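Local coordinates for protein putative enoyl-CoA hydratase/isomerase (Acinetobacter baumannii, PDB 3FDU) that probably acts on the acyl chain of coenzyme A thioesters as an enoyl-CoA hydratase or isomerase of the crotonase superfamily, at residues 69-72 with 73-77; 231-234 with 235-239. The protein carries 4 engineered substitutions. All coordinates share one frame; numbering follows the deposited sequence.

Interaction 1 comes first along the chain, on the short helix 68-76; interaction 2 follows later, where the long helix 218-236 ends and the chain turns into the C-terminal helix 239-248. Their centres lie about 12 Å apart, and both sit about 21 Å from the centre of the chain, on the same side of it and within the crotonase-family fold. The two helices pack on each other: CE2 of Phe74 is 3.6 Å from CE of Met233, and the rings of Phe71 and Phe74 both approach Val236. Residues far apart in sequence thus share one apolar interface. The Phe71 and Phe232 side chains each lie about 4 Å from bound glycerol, probably from the crystallisation liquor, which may mark a pocket.

Interaction 1: residues 69-72 with 73-77; sequences KDFM and GFVQN
Val75 sits one helical turn after Phe71 and lays a methyl over its ring, the i to i+4 pairing of an alpha-helix, here the short helix 68-76 of a crotonase-family fold. From CB the phenylalanine side chain runs with CG anti to the backbone N (chi1 -178°), which swings the ring along the helix toward Val75. CD2 and CE2 of Phe71 lie progressively closer to CG2 of Val75, and CZ comes closest at 3.5 Å. CE1 also touches that methyl, so CG2 sits above one face, displaced toward the rim. Val75 CG2 is 3.8 Å from the centroid of the Phe71 ring, a CH-pi contact. The ring also meets Asn66 and Leu141 in neighbouring loops.

The backbone keeps the same spacing: Val75 N donates to Phe71 O at 2.9 Å. Near the C-terminal end, CG of Gln76 lies beside the backbone N (chi1 -60°), and the extended chain places the amide by Met72 O. The backbone N bonds only weakly to Met72 O; the amide makes a shorter bond to the same oxygen. Gln76 NE2 is 3.0 Å from Met72 O, above the carbonyl plane (57° out of it), with that oxygen in the Gln76 amide plane.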
# COMPACT_ATOMS: atom_id res chain seq x y z
N LYS A 69 -25.13 21.25 11.65
CA LYS A 69 -25.87 21.89 12.71
C LYS A 69 -25.48 21.31 14.07
O LYS A 69 -25.13 22.05 14.97
CB LYS A 69 -27.37 21.74 12.50
CG LYS A 69 -28.00 23.05 12.10
CD LYS A 69 -29.07 22.88 11.01
CE LYS A 69 -29.25 24.19 10.25
NZ LYS A 69 -30.08 23.97 9.03
N ASP A 70 -25.52 19.98 14.17
CA ASP A 70 -25.05 19.22 15.34
C ASP A 70 -23.62 19.63 15.69
O ASP A 70 -23.31 19.90 16.86
CB ASP A 70 -25.12 17.71 15.00
CG ASP A 70 -25.00 16.79 16.20
OD1 ASP A 70 -25.82 16.90 17.13
OD2 ASP A 70 -24.14 15.89 16.19
N PHE A 71 -22.74 19.64 14.70
CA PHE A 71 -21.35 19.95 14.93
C PHE A 71 -21.17 21.32 15.60
O PHE A 71 -20.28 21.52 16.41
CB PHE A 71 -20.56 19.93 13.63
CG PHE A 71 -19.10 20.19 13.82
CD1 PHE A 71 -18.32 19.33 14.60
CD2 PHE A 71 -18.50 21.30 13.25
CE1 PHE A 71 -16.97 19.58 14.79
CE2 PHE A 71 -17.11 21.56 13.44
CZ PHE A 71 -16.35 20.70 14.20
N MET A 72 -21.98 22.29 15.21
CA MET A 72 -21.79 23.60 15.75
C MET A 72 -22.29 23.69 17.20
O MET A 72 -21.70 24.40 18.01
CB MET A 72 -22.42 24.64 14.83
CG MET A 72 -21.56 24.74 13.58
SD MET A 72 -21.96 26.12 12.60
CE MET A 72 -20.68 26.03 11.39
N GLY A 73 -23.32 22.93 17.53
CA GLY A 73 -23.75 22.84 18.92
C GLY A 73 -22.66 22.16 19.73
O GLY A 73 -22.37 22.55 20.86
N PHE A 74 -22.04 21.15 19.14
CA PHE A 74 -20.97 20.40 19.79
C PHE A 74 -19.72 21.25 20.10
O PHE A 74 -19.16 21.17 21.23
CB PHE A 74 -20.60 19.15 18.97
CG PHE A 74 -19.71 18.17 19.70
CD1 PHE A 74 -20.26 17.12 20.45
CD2 PHE A 74 -18.33 18.25 19.57
CE1 PHE A 74 -19.43 16.17 21.09
CE2 PHE A 74 -17.49 17.32 20.21
CZ PHE A 74 -18.04 16.27 20.95
N VAL A 75 -19.29 22.05 19.13
CA VAL A 75 -18.10 22.87 19.30
C VAL A 75 -18.31 23.84 20.51
O VAL A 75 -17.37 24.13 21.28
CB VAL A 75 -17.77 23.69 18.03
CG1 VAL A 75 -16.84 24.90 18.39
CG2 VAL A 75 -17.14 22.79 16.93
N GLN A 76 -19.53 24.33 20.67
CA GLN A 76 -19.87 25.21 21.78
C GLN A 76 -20.12 24.53 23.13
O GLN A 76 -20.17 25.19 24.16
CB GLN A 76 -21.06 26.09 21.40
CG GLN A 76 -20.77 26.95 20.18
CD GLN A 76 -22.00 27.70 19.71
OE1 GLN A 76 -22.26 28.81 20.18
NE2 GLN A 76 -22.76 27.12 18.79
N ASN A 77 -20.27 23.21 23.15
CA ASN A 77 -20.53 22.45 24.36
C ASN A 77 -19.88 21.09 24.23
O ASN A 77 -20.57 20.10 24.17
CB ASN A 77 -22.05 22.26 24.57
CG ASN A 77 -22.40 21.77 25.99
OD1 ASN A 77 -21.55 21.82 26.89
ND2 ASN A 77 -23.65 21.33 26.19

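Interaction 2: residues 231-234 with 235-239; sequences IFMQ and RVQSP
CG2 of Val236 comes up against the Phe232 ring obliquely, 3.4 Å from CE2 and a little farther from CD2. With CG1 anti to the backbone N (chi1 162°), the other methyl, CG2, lies beside that nitrogen, where it touches both the ring and Phe232 O. Val236 N closes this turn with a 2.8 Å bond to Phe232 O, made in the carbonyl plane and nearly straight at 167°.

On another side of the helix Met233 and Gln237 meet. The methionine chain doubles back (chi2 -59°, with chi3 turned the same way), bringing its CE to 3.7 Å from OE1 of Gln237. Gln237 N donates to Met233 O at 2.8 Å, while CB and CG of the glutamine lie against the same oxygen.

These pairs belong to the C-terminal turn of helix 218-236, where the chain breaks and restarts as helix 239-248. Ser238 serves both: it is the N-cap of the second helix, with OG weakly bonded to Met241 N, and it closes the first, since its N and OG both donate to Arg235 O, OG at 3.0 Å. Arg235 curls back, with CG 3.2 Å from Ile231 O and one guanidinium face over C of Gln234.

Farther out, Glu240 forms a salt bridge with NH2 of Arg235, whose NE makes a weak bond to Gly140 O. Leu213 and Ala205 of a second subunit pack against Ile231 and Arg235 respectively.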
# COMPACT_ATOMS: atom_id res chain seq x y z
N ILE A 231 -6.23 13.99 19.31
CA ILE A 231 -5.83 15.11 18.48
C ILE A 231 -7.04 15.83 17.83
O ILE A 231 -7.08 17.06 17.77
CB ILE A 231 -4.78 14.67 17.42
CG1 ILE A 231 -3.49 14.27 18.19
CG2 ILE A 231 -4.57 15.82 16.31
CD1 ILE A 231 -2.47 13.57 17.33
N PHE A 232 -8.00 15.05 17.36
CA PHE A 232 -9.21 15.56 16.72
C PHE A 232 -9.98 16.50 17.71
O PHE A 232 -10.44 17.58 17.33
CB PHE A 232 -10.10 14.36 16.31
CG PHE A 232 -11.33 14.75 15.49
CD1 PHE A 232 -11.31 14.68 14.09
CD2 PHE A 232 -12.51 15.12 16.11
CE1 PHE A 232 -12.47 15.05 13.31
CE2 PHE A 232 -13.66 15.49 15.34
CZ PHE A 232 -13.64 15.44 13.95
N MET A 233 -10.12 16.07 18.96
CA MET A 233 -10.81 16.91 19.96
C MET A 233 -10.09 18.21 20.34
O MET A 233 -10.75 19.24 20.63
CB MET A 233 -11.20 16.07 21.20
CG MET A 233 -12.40 15.10 20.96
SD MET A 233 -14.01 15.81 20.43
CE MET A 233 -14.29 16.89 21.91
N GLN A 234 -8.75 18.17 20.33
CA GLN A 234 -7.89 19.38 20.43
C GLN A 234 -8.23 20.40 19.34
O GLN A 234 -8.32 21.60 19.60
CB GLN A 234 -6.40 19.02 20.29
CG GLN A 234 -5.84 18.17 21.45
CD GLN A 234 -4.38 17.74 21.24
OE1 GLN A 234 -3.71 18.15 20.28
NE2 GLN A 234 -3.90 16.92 22.13
N ARG A 235 -8.40 19.90 18.12
CA ARG A 235 -8.86 20.75 17.00
C ARG A 235 -10.28 21.19 17.15
O ARG A 235 -10.56 22.36 16.96
CB ARG A 235 -8.72 20.02 15.63
CG ARG A 235 -7.43 19.27 15.49
CD ARG A 235 -6.31 20.03 14.84
NE ARG A 235 -6.50 21.46 14.89
CZ ARG A 235 -5.96 22.24 15.81
NH1 ARG A 235 -5.21 21.72 16.78
NH2 ARG A 235 -6.17 23.56 15.76
N VAL A 236 -11.19 20.29 17.51
CA VAL A 236 -12.59 20.71 17.78
C VAL A 236 -12.71 21.85 18.86
O VAL A 236 -13.58 22.76 18.77
CB VAL A 236 -13.43 19.53 18.25
CG1 VAL A 236 -14.73 20.00 18.95
CG2 VAL A 236 -13.66 18.47 17.07
N GLN A 237 -11.88 21.73 19.90
CA GLN A 237 -11.84 22.67 21.04
C GLN A 237 -10.94 23.87 20.84
O GLN A 237 -10.78 24.71 21.74
CB GLN A 237 -11.37 21.90 22.32
CG GLN A 237 -12.47 20.98 22.77
CD GLN A 237 -12.14 20.25 24.03
OE1 GLN A 237 -12.07 19.02 24.01
NE2 GLN A 237 -11.92 20.98 25.14
N SER A 238 -10.32 23.97 19.68
CA SER A 238 -9.41 25.07 19.48
C SER A 238 -10.13 26.45 19.52
O SER A 238 -11.30 26.59 19.16
CB SER A 238 -8.59 24.89 18.20
OG SER A 238 -9.44 25.12 17.08
N PRO A 239 -9.40 27.48 20.00
CA PRO A 239 -10.04 28.79 20.12
C PRO A 239 -10.48 29.30 18.75
O PRO A 239 -11.52 29.94 18.63
CB PRO A 239 -8.92 29.69 20.67
CG PRO A 239 -7.97 28.75 21.36
CD PRO A 239 -8.07 27.42 20.62